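Local structure of hemolysin-related protein (Vibrio cholerae serotype O1, 6MLT) at residues G360-T365 with K423-A428; L318-G323 with L371-T376; V326-I329 with N335-G338. The protein is a secreted, metal-binding protein of the biofilm matrix that probably binds carbohydrate and contributes to biofilm adhesion. All coordinates share one frame; numbering follows the deposited sequence.

Contact 1. Residues G360-T365 with K423-A428; sequences GKNKYT and KQQVNA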
ATOM      1  N   GLY A 360      24.299  26.516  34.279  1.00 19.42           N
ATOM      2  CA  GLY A 360      24.778  27.337  35.370  1.00 19.75           C
ATOM      3  C   GLY A 360      24.268  28.758  35.246  1.00 21.68           C
ATOM      4  O   GLY A 360      23.237  29.013  34.616  1.00 19.04           O
ATOM      5  N   LYS A 361      25.008  29.676  35.855  1.00 20.52           N
ATOM      6  CA  LYS A 361      24.608  31.073  35.919  1.00 22.76           C
ATOM      7  C   LYS A 361      25.082  31.803  34.669  1.00 23.29           C
ATOM      8  O   LYS A 361      26.282  31.846  34.380  1.00 22.01           O
ATOM      9  CB  LYS A 361      25.167  31.741  37.169  1.00 24.20           C
ATOM     10  CG  LYS A 361      24.624  33.134  37.413  1.00 30.42           C
ATOM     11  CD  LYS A 361      25.166  33.695  38.719  1.00 41.73           C
ATOM     12  CE  LYS A 361      24.158  34.584  39.415  1.00 55.79           C
ATOM     13  NZ  LYS A 361      24.533  34.822  40.839  1.00 65.34           N
ATOM     14  N   ASN A 362      24.122  32.366  33.938  1.00 22.15           N
ATOM     15  CA  ASN A 362      24.372  33.173  32.746  1.00 25.98           C
ATOM     16  C   ASN A 362      25.071  34.471  33.148  1.00 24.63           C
ATOM     17  O   ASN A 362      24.545  35.236  33.963  1.00 26.76           O
ATOM     18  CB  ASN A 362      23.025  33.444  32.063  1.00 27.50           C
ATOM     19  CG  ASN A 362      23.125  34.352  30.868  1.00 31.61           C
ATOM     20  OD1 ASN A 362      23.822  35.359  30.889  1.00 27.05           O
ATOM     21  ND2 ASN A 362      22.377  34.016  29.816  1.00 39.64           N
ATOM     22  N   LYS A 363      26.244  34.739  32.570  1.00 23.72           N
ATOM     23  CA  LYS A 363      27.001  35.916  32.984  1.00 22.68           C
ATOM     24  C   LYS A 363      26.407  37.215  32.455  1.00 22.35           C
ATOM     25  O   LYS A 363      26.788  38.288  32.933  1.00 23.64           O
ATOM     26  CB  LYS A 363      28.455  35.812  32.532  1.00 22.71           C
ATOM     27  CG  LYS A 363      28.681  35.993  31.026  1.00 23.28           C
ATOM     28  CD  LYS A 363      30.164  35.849  30.700  1.00 25.29           C
ATOM     29  CE  LYS A 363      30.447  36.058  29.222  1.00 31.23           C
ATOM     30  NZ  LYS A 363      31.899  35.860  28.916  1.00 35.82           N
ATOM     31  N   TYR A 364      25.499  37.146  31.483  1.00 21.81           N
ATOM     32  CA  TYR A 364      24.892  38.348  30.921  1.00 24.23           C
ATOM     33  C   TYR A 364      23.665  38.790  31.705  1.00 28.49           C
ATOM     34  O   TYR A 364      23.449  39.993  31.897  1.00 28.95           O
ATOM     35  CB  TYR A 364      24.501  38.107  29.463  1.00 24.90           C
ATOM     36  CG  TYR A 364      25.601  37.512  28.623  1.00 23.73           C
ATOM     37  CD1 TYR A 364      26.690  38.273  28.223  1.00 23.96           C
ATOM     38  CD2 TYR A 364      25.544  36.186  28.223  1.00 25.66           C
ATOM     39  CE1 TYR A 364      27.700  37.724  27.458  1.00 27.39           C
ATOM     40  CE2 TYR A 364      26.538  35.630  27.452  1.00 28.83           C
ATOM     41  CZ  TYR A 364      27.616  36.401  27.071  1.00 31.46           C
ATOM     42  OH  TYR A 364      28.610  35.836  26.303  1.00 33.40           O
ATOM     43  N   THR A 365      22.869  37.830  32.171  1.00 23.18           N
ATOM     44  CA  THR A 365      21.617  38.100  32.848  1.00 27.04           C
ATOM     45  C   THR A 365      21.606  37.643  34.299  1.00 26.12           C
ATOM     46  O   THR A 365      20.667  37.987  35.024  1.00 28.28           O
ATOM     47  CB  THR A 365      20.458  37.409  32.116  1.00 29.28           C
ATOM     48  OG1 THR A 365      20.582  35.993  32.274  1.00 27.83           O
ATOM     49  CG2 THR A 365      20.466  37.737  30.628  1.00 37.01           C
ATOM     50  N   LYS A 423      14.210  37.265  26.488  1.00 24.07           N
ATOM     51  CA  LYS A 423      15.229  36.829  27.431  1.00 24.52           C
ATOM     52  C   LYS A 423      14.903  35.492  28.080  1.00 24.81           C
ATOM     53  O   LYS A 423      15.733  34.963  28.828  1.00 25.91           O
ATOM     54  CB  LYS A 423      15.447  37.895  28.516  1.00 25.69           C
ATOM     55  CG  LYS A 423      16.169  39.153  28.021  1.00 33.88           C
ATOM     56  CD  LYS A 423      17.555  38.834  27.461  1.00 42.58           C
ATOM     57  CE  LYS A 423      18.312  40.092  27.054  1.00 49.97           C
ATOM     58  NZ  LYS A 423      19.626  39.771  26.413  1.00 48.73           N
ATOM     59  N   GLN A 424      13.733  34.917  27.812  1.00 22.77           N
ATOM     60  CA  GLN A 424      13.464  33.569  28.291  1.00 22.54           C
ATOM     61  C   GLN A 424      14.385  32.584  27.578  1.00 23.22           C
ATOM     62  O   GLN A 424      14.825  32.820  26.451  1.00 23.42           O
ATOM     63  CB  GLN A 424      11.991  33.213  28.070  1.00 23.42           C
ATOM     64  CG  GLN A 424      11.038  34.025  28.940  1.00 24.16           C
ATOM     65  CD  GLN A 424       9.578  33.847  28.569  1.00 26.50           C
ATOM     66  OE1 GLN A 424       9.205  32.883  27.900  1.00 25.96           O
ATOM     67  NE2 GLN A 424       8.741  34.786  29.003  1.00 27.56           N
ATOM     68  N   GLN A 425      14.712  31.485  28.256  1.00 20.88           N
ATOM     69  CA  GLN A 425      15.614  30.495  27.678  1.00 19.28           C
ATOM     70  C   GLN A 425      15.250  29.116  28.210  1.00 20.63           C
ATOM     71  O   GLN A 425      14.320  28.962  29.007  1.00 20.76           O
ATOM     72  CB  GLN A 425      17.081  30.828  27.983  1.00 19.44           C
ATOM     73  CG  GLN A 425      17.467  30.708  29.455  1.00 20.17           C
ATOM     74  CD  GLN A 425      18.969  30.567  29.642  1.00 23.07           C
ATOM     75  OE1 GLN A 425      19.537  29.497  29.407  1.00 26.50           O
ATOM     76  NE2 GLN A 425      19.621  31.650  30.030  1.00 22.01           N
ATOM     77  N   VAL A 426      15.990  28.107  27.754  1.00 19.28           N
ATOM     78  CA  VAL A 426      15.856  26.761  28.294  1.00 18.93           C
ATOM     79  C   VAL A 426      16.594  26.700  29.625  1.00 19.46           C
ATOM     80  O   VAL A 426      17.812  26.914  29.684  1.00 20.93           O
ATOM     81  CB  VAL A 426      16.392  25.714  27.310  1.00 19.31           C
ATOM     82  CG1 VAL A 426      16.400  24.340  27.943  1.00 21.43           C
ATOM     83  CG2 VAL A 426      15.547  25.713  26.044  1.00 21.62           C
ATOM     84  N   ASN A 427      15.862  26.389  30.697  1.00 19.77           N
ATOM     85  CA  ASN A 427      16.450  26.361  32.027  1.00 19.88           C
ATOM     86  C   ASN A 427      16.820  24.960  32.496  1.00 18.70           C
ATOM     87  O   ASN A 427      17.707  24.827  33.352  1.00 19.85           O
ATOM     88  CB  ASN A 427      15.497  27.011  33.030  1.00 20.96           C
ATOM     89  CG  ASN A 427      15.208  28.468  32.686  1.00 21.09           C
ATOM     90  OD1 ASN A 427      14.140  28.801  32.167  1.00 21.32           O
ATOM     91  ND2 ASN A 427      16.174  29.339  32.954  1.00 20.15           N
ATOM     92  N   ALA A 428      16.179  23.922  31.964  1.00 22.34           N
ATOM     93  CA  ALA A 428      16.580  22.551  32.245  1.00 22.37           C
ATOM     94  C   ALA A 428      16.210  21.675  31.061  1.00 22.46           C
ATOM     95  O   ALA A 428      15.284  21.978  30.303  1.00 22.67           O
ATOM     96  CB  ALA A 428      15.931  22.010  33.523  1.00 25.10           C
TER

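Contact 2. Residues L318-G323 with L371-T376; sequences LAIRSG and LEMSFT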
ATOM      1  N   LEU A 318      15.280  17.577  15.631  1.00 28.88           N
ATOM      2  CA  LEU A 318      14.854  18.583  16.589  1.00 26.97           C
ATOM      3  C   LEU A 318      15.330  19.945  16.108  1.00 26.31           C
ATOM      4  O   LEU A 318      16.394  20.066  15.491  1.00 28.07           O
ATOM      5  CB  LEU A 318      15.411  18.312  17.994  1.00 27.89           C
ATOM      6  CG  LEU A 318      14.798  17.153  18.782  1.00 30.74           C
ATOM      7  CD1 LEU A 318      15.624  16.885  20.032  1.00 32.01           C
ATOM      8  CD2 LEU A 318      13.357  17.440  19.147  1.00 32.52           C
ATOM      9  N   ALA A 319      14.531  20.966  16.385  1.00 23.42           N
ATOM     10  CA  ALA A 319      14.890  22.347  16.100  1.00 23.51           C
ATOM     11  C   ALA A 319      15.348  23.024  17.386  1.00 21.23           C
ATOM     12  O   ALA A 319      14.770  22.803  18.454  1.00 22.05           O
ATOM     13  CB  ALA A 319      13.705  23.103  15.509  1.00 26.14           C
ATOM     14  N   ILE A 320      16.385  23.848  17.280  1.00 19.85           N
ATOM     15  CA  ILE A 320      16.951  24.543  18.433  1.00 20.67           C
ATOM     16  C   ILE A 320      17.276  25.971  18.035  1.00 20.87           C
ATOM     17  O   ILE A 320      17.944  26.201  17.021  1.00 22.55           O
ATOM     18  CB  ILE A 320      18.220  23.849  18.955  1.00 21.84           C
ATOM     19  CG1 ILE A 320      17.916  22.394  19.329  1.00 23.11           C
ATOM     20  CG2 ILE A 320      18.788  24.621  20.154  1.00 23.94           C
ATOM     21  CD1 ILE A 320      19.152  21.606  19.779  1.00 25.74           C
ATOM     22  N   ARG A 321      16.823  26.931  18.836  1.00 19.50           N
ATOM     23  CA  ARG A 321      17.256  28.312  18.691  1.00 19.17           C
ATOM     24  C   ARG A 321      18.219  28.633  19.820  1.00 18.92           C
ATOM     25  O   ARG A 321      17.939  28.343  20.990  1.00 19.16           O
ATOM     26  CB  ARG A 321      16.076  29.290  18.672  1.00 19.49           C
ATOM     27  CG  ARG A 321      15.544  29.566  17.258  1.00 20.00           C
ATOM     28  CD  ARG A 321      14.568  30.748  17.207  1.00 20.52           C
ATOM     29  NE  ARG A 321      13.212  30.386  17.623  1.00 22.48           N
ATOM     30  CZ  ARG A 321      12.705  30.571  18.839  1.00 22.37           C
ATOM     31  NH1 ARG A 321      13.430  31.119  19.799  1.00 20.24           N
ATOM     32  NH2 ARG A 321      11.453  30.202  19.099  1.00 21.04           N
ATOM     33  N   SER A 322      19.366  29.204  19.466  1.00 19.35           N
ATOM     34  CA  SER A 322      20.406  29.443  20.450  1.00 18.89           C
ATOM     35  C   SER A 322      21.292  30.577  19.967  1.00 19.19           C
ATOM     36  O   SER A 322      21.439  30.799  18.765  1.00 19.60           O
ATOM     37  CB  SER A 322      21.240  28.182  20.686  1.00 21.02           C
ATOM     38  OG  SER A 322      21.947  27.817  19.512  1.00 19.06           O
ATOM     39  N   GLY A 323      21.865  31.295  20.928  1.00 19.95           N
ATOM     40  CA  GLY A 323      22.883  32.286  20.654  1.00 20.78           C
ATOM     41  C   GLY A 323      24.019  32.111  21.636  1.00 21.76           C
ATOM     42  O   GLY A 323      24.789  31.149  21.535  1.00 22.70           O
ATOM     43  N   LEU A 371      23.297  26.641  29.242  1.00 18.05           N
ATOM     44  CA  LEU A 371      24.180  27.544  28.513  1.00 16.82           C
ATOM     45  C   LEU A 371      24.646  26.939  27.200  1.00 17.13           C
ATOM     46  O   LEU A 371      24.775  27.654  26.200  1.00 19.51           O
ATOM     47  CB  LEU A 371      25.393  27.902  29.380  1.00 18.39           C
ATOM     48  CG  LEU A 371      25.058  28.360  30.797  1.00 19.32           C
ATOM     49  CD1 LEU A 371      26.330  28.556  31.609  1.00 22.78           C
ATOM     50  CD2 LEU A 371      24.233  29.645  30.784  1.00 21.06           C
ATOM     51  N   GLU A 372      24.889  25.632  27.178  1.00 17.13           N
ATOM     52  CA  GLU A 372      25.395  24.989  25.976  1.00 18.44           C
ATOM     53  C   GLU A 372      25.025  23.517  25.986  1.00 19.81           C
ATOM     54  O   GLU A 372      24.953  22.882  27.043  1.00 20.69           O
ATOM     55  CB  GLU A 372      26.921  25.143  25.851  1.00 22.07           C
ATOM     56  CG  GLU A 372      27.479  24.638  24.519  1.00 33.10           C
ATOM     57  CD  GLU A 372      28.961  24.371  24.558  1.00 57.31           C
ATOM     58  OE1 GLU A 372      29.745  25.341  24.504  1.00 67.31           O
ATOM     59  OE2 GLU A 372      29.338  23.184  24.644  1.00 67.26           O
ATOM     60  N   MET A 373      24.788  22.984  24.789  1.00 17.82           N
ATOM     61  CA  MET A 373      24.707  21.549  24.575  1.00 19.38           C
ATOM     62  C   MET A 373      25.610  21.204  23.406  1.00 21.56           C
ATOM     63  O   MET A 373      25.616  21.909  22.393  1.00 20.14           O
ATOM     64  CB  MET A 373      23.268  21.095  24.304  1.00 20.18           C
ATOM     65  CG  MET A 373      22.327  21.337  25.471  1.00 22.40           C
ATOM     66  SD  MET A 373      20.724  20.563  25.211  1.00 26.47           S
ATOM     67  CE  MET A 373      20.132  21.447  23.775  1.00 29.70           C
ATOM     68  N   SER A 374      26.397  20.144  23.561  1.00 20.85           N
ATOM     69  CA  SER A 374      27.285  19.666  22.509  1.00 22.88           C
ATOM     70  C   SER A 374      26.916  18.224  22.192  1.00 24.27           C
ATOM     71  O   SER A 374      27.071  17.337  23.040  1.00 26.09           O
ATOM     72  CB  SER A 374      28.746  19.790  22.934  1.00 27.18           C
ATOM     73  OG  SER A 374      29.600  19.404  21.886  1.00 30.88           O
ATOM     74  N   PHE A 375      26.417  17.998  20.978  1.00 23.60           N
ATOM     75  CA  PHE A 375      26.018  16.671  20.522  1.00 23.69           C
ATOM     76  C   PHE A 375      27.192  15.992  19.827  1.00 26.24           C
ATOM     77  O   PHE A 375      27.753  16.541  18.873  1.00 29.93           O
ATOM     78  CB  PHE A 375      24.837  16.762  19.554  1.00 23.70           C
ATOM     79  CG  PHE A 375      23.608  17.396  20.132  1.00 24.67           C
ATOM     80  CD1 PHE A 375      23.417  18.769  20.061  1.00 26.61           C
ATOM     81  CD2 PHE A 375      22.626  16.621  20.720  1.00 26.21           C
ATOM     82  CE1 PHE A 375      22.262  19.355  20.588  1.00 25.33           C
ATOM     83  CE2 PHE A 375      21.475  17.201  21.243  1.00 23.93           C
ATOM     84  CZ  PHE A 375      21.295  18.564  21.175  1.00 23.21           C
ATOM     85  N   THR A 376      27.554  14.799  20.294  1.00 23.83           N
ATOM     86  CA  THR A 376      28.508  13.948  19.592  1.00 27.37           C
ATOM     87  C   THR A 376      27.726  12.992  18.699  1.00 30.83           C
ATOM     88  O   THR A 376      26.842  12.271  19.177  1.00 30.44           O
ATOM     89  CB  THR A 376      29.390  13.171  20.571  1.00 29.84           C
ATOM     90  OG1 THR A 376      30.154  14.085  21.361  1.00 29.56           O
ATOM     91  CG2 THR A 376      30.356  12.245  19.823  1.00 34.51           C
TER

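Contact 3. Residues V326-I329 with N335-G338; sequences VDAI and NMIG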
ATOM      1  N   VAL A 326      21.137  28.501  25.223  1.00 18.24           N
ATOM      2  CA  VAL A 326      20.118  27.698  24.554  1.00 18.82           C
ATOM      3  C   VAL A 326      18.764  28.328  24.859  1.00 18.74           C
ATOM      4  O   VAL A 326      18.314  28.332  26.006  1.00 20.10           O
ATOM      5  CB  VAL A 326      20.171  26.232  25.003  1.00 19.10           C
ATOM      6  CG1 VAL A 326      19.075  25.432  24.330  1.00 20.38           C
ATOM      7  CG2 VAL A 326      21.523  25.625  24.675  1.00 22.09           C
ATOM      8  N   ASP A 327      18.108  28.855  23.828  1.00 21.07           N
ATOM      9  CA  ASP A 327      16.921  29.681  24.008  1.00 20.41           C
ATOM     10  C   ASP A 327      15.616  28.922  23.851  1.00 18.80           C
ATOM     11  O   ASP A 327      14.676  29.175  24.607  1.00 19.03           O
ATOM     12  CB  ASP A 327      16.958  30.848  23.023  1.00 23.08           C
ATOM     13  CG  ASP A 327      18.149  31.744  23.266  1.00 27.23           C
ATOM     14  OD1 ASP A 327      18.297  32.222  24.416  1.00 27.71           O
ATOM     15  OD2 ASP A 327      18.959  31.922  22.337  1.00 26.12           O
ATOM     16  N   ALA A 328      15.527  27.996  22.901  1.00 18.85           N
ATOM     17  CA  ALA A 328      14.278  27.281  22.700  1.00 20.11           C
ATOM     18  C   ALA A 328      14.550  25.975  21.972  1.00 21.62           C
ATOM     19  O   ALA A 328      15.509  25.856  21.205  1.00 18.73           O
ATOM     20  CB  ALA A 328      13.266  28.120  21.917  1.00 19.53           C
ATOM     21  N   ILE A 329      13.684  24.996  22.226  1.00 22.19           N
ATOM     22  CA  ILE A 329      13.787  23.672  21.628  1.00 19.88           C
ATOM     23  C   ILE A 329      12.395  23.248  21.191  1.00 20.03           C
ATOM     24  O   ILE A 329      11.423  23.436  21.929  1.00 21.03           O
ATOM     25  CB  ILE A 329      14.382  22.645  22.612  1.00 24.30           C
ATOM     26  CG1 ILE A 329      15.791  23.058  23.025  1.00 23.66           C
ATOM     27  CG2 ILE A 329      14.397  21.251  21.987  1.00 27.09           C
ATOM     28  CD1 ILE A 329      16.343  22.240  24.182  1.00 25.46           C
ATOM     29  N   ASN A 335       6.886  25.235  16.648  1.00 42.95           N
ATOM     30  CA  ASN A 335       6.390  24.756  17.941  1.00 57.87           C
ATOM     31  C   ASN A 335       7.587  24.572  18.867  1.00 55.21           C
ATOM     32  O   ASN A 335       8.032  23.446  19.105  1.00 58.16           O
ATOM     33  CB  ASN A 335       5.600  23.443  17.778  1.00 73.12           C
ATOM     34  CG  ASN A 335       4.487  23.556  16.757  1.00 87.26           C
ATOM     35  OD1 ASN A 335       3.384  24.001  17.069  1.00 90.18           O
ATOM     36  ND2 ASN A 335       4.774  23.150  15.524  1.00 94.57           N
ATOM     37  N   MET A 336       8.097  25.679  19.400  1.00 45.46           N
ATOM     38  CA  MET A 336       9.326  25.662  20.178  1.00 36.83           C
ATOM     39  C   MET A 336       9.071  26.115  21.608  1.00 32.56           C
ATOM     40  O   MET A 336       8.350  27.088  21.849  1.00 32.92           O
ATOM     41  CB  MET A 336      10.388  26.543  19.522  1.00 32.35           C
ATOM     42  CG  MET A 336      10.791  26.029  18.153  1.00 33.59           C
ATOM     43  SD  MET A 336      12.241  26.852  17.533  1.00 38.09           S
ATOM     44  CE  MET A 336      13.537  25.992  18.430  1.00 33.60           C
ATOM     45  N   ILE A 337       9.687  25.408  22.548  1.00 29.89           N
ATOM     46  CA  ILE A 337       9.582  25.702  23.971  1.00 26.27           C
ATOM     47  C   ILE A 337      10.781  26.549  24.361  1.00 21.78           C
ATOM     48  O   ILE A 337      11.924  26.098  24.246  1.00 22.34           O
ATOM     49  CB  ILE A 337       9.539  24.409  24.799  1.00 30.69           C
ATOM     50  CG1 ILE A 337       8.492  23.447  24.225  1.00 41.55           C
ATOM     51  CG2 ILE A 337       9.274  24.716  26.258  1.00 28.82           C
ATOM     52  CD1 ILE A 337       7.121  24.059  24.025  1.00 48.02           C
ATOM     53  N   GLY A 338      10.525  27.761  24.833  1.00 20.84           N
ATOM     54  CA  GLY A 338      11.573  28.646  25.274  1.00 19.94           C
ATOM     55  C   GLY A 338      11.313  30.063  24.812  1.00 21.84           C
ATOM     56  O   GLY A 338      10.218  30.408  24.367  1.00 24.31           O
TER

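Contact 1. Residues G360-T365 with K423-A428
With chi1 at 176°, Asn362 swings CG away from its backbone N and turns its amide toward Gln425. The Gln425 side chain reaches toward Asn362 with CG between the backbone N and the carbonyl carbon (chi1 67°), and the chain is extended beyond CG. The amide ends of the two side chains approach at a slant, with planes 73° apart. ND2 of Asn362 lies next to the amide group of Gln425. The side-chain oxygen OD1 of Asn362 is used within its own segment. It accepts a hydrogen bond from Thr365 N at 2.9 Å, with the donor well above the carbonyl plane of the amide. The donor is three residues after the acceptor, which makes this an Asx motif. The bond limits rotation of the Asn362 amide.

Both segments belong to the beta-prism lectin fold. Segment 360-365 holds the short strand 361-362 and the turn after it. It follows strand 352-359 after the corner at Gly360. Segment 423-428 is the loop that runs into strand 428-435 of a different sheet of the prism. A second, looser touch sets CG2 of Thr365 4.4 Å from CD of Lys423. Lys423 NZ is hydrogen-bonded to a citrate anion, probably from the crystallisation liquor. Around the contact, Asn362 also packs on Val325, in the loop before strand 326-330, and Gln425 packs on Asp327 of that strand.

Contact 2. Residues L318-G323 with L371-T376
The ring of Phe375 is met obliquely by CD1 of Ile320, which lies 3.9 Å from CE1 and 4.0 Å from CZ of that ring. Ile347, Val352 and Ile355 also pack against Phe375. The contact is part of the buried interior of the beta-prism lectin fold, where three four-stranded antiparallel sheets pack as the sides of a prism. Strand 317-322 belongs to one sheet and strand 370-377 to another. No hydrogen bond crosses between the two segments. They are joined by apolar side chains alone. The contact is small, with 97 Å² buried between the segments, both sides summed.

Ile320 is the one residue of its segment that makes the touch. Its CG1 lies anti to the carbonyl carbon, and CD1 continues the chain outward in extended form (chi2 176°). This puts the methyl group at the far end of the side chain, where it touches both Met373 and Phe375. Ile320 and Phe375 come from opposite directions, one from each sheet. Met373, two residues before Phe375, points into the same interior. Its chain bends at the last torsion (chi3 -63°), which brings CE to 4.1 Å from CD1 of Ile320. All three touching residues are buried. Val385, on strand 382-386, packs on both Ile320 and Met373.

A classic beta bulge at Leu371 and Glu372, facing Thr358 of strand 352-359, precedes Met373. The apolar cluster also closes on itself within strand 370-377, where CE of Met373 comes to 4.1 Å from CZ of Phe375.

Contact 3. Residues V326-I329 with N335-G338
Ile329 and Ile337 form the antiparallel hydrogen-bonded pair of this beta hairpin. Ile329 N donates a hydrogen bond to Ile337 O at 2.9 Å. Ile337 N bonds to Ile329 O at 2.7 Å. Next to them, Ala328 and Gly338 are a non-hydrogen-bonded pair. Their CA atoms are only 4.0 Å apart. Glycine has no CB, and this lets Gly338 CA come to 3.2 Å from Asp327 O in a CA-H...O contact. Ala328 CA makes a similar contact with Ile337 O at 3.1 Å.

Met336 packs against Ala328. Its CB lies 4.1 Å from CB of Ala328. The chain bends at chi3 (79°), and this lays CE 3.4 Å from Ala328 O. Ile337 sets its CB beside Ile329 O at 3.6 Å, and only the far end of the Ile337 side chain leads away from strand 326-330.

A classic beta bulge at Asp327 and Ala328, opposite Arg321, interrupts the pairing with strand 317-322. The side chains of Ile329 and Ile337 lie on one face of the sheet and both pack on Val412 of strand 405-413. Met336 instead touches Ala319 and Arg321. Strand 336-338 is an edge strand of this four-stranded beta-prism sheet, with strand 326-330 between it and strand 317-322.

All three contacts lie in the beta-prism domain. From the N terminus, residues 318-323 open contact 2. The hairpin of contact 3 follows and closes within a few residues, so it lies wholly inside the long loop of contact 2. Residues 360-365 then open contact 1 before residues 371-376 close contact 2, and contact 1 closes last at 423-428. Contacts 1 and 2 therefore cross, whereas contact 3 precedes contact 1. Contacts 2 and 3 share a sheet through neighbouring strands 317-322 and 326-330. Val426 N, probably hydrogen-bonded to Val326 O, ties contact 1 to contact 3. Leu371 packs against Gly360 and Asn362, joining contact 2 to contact 1.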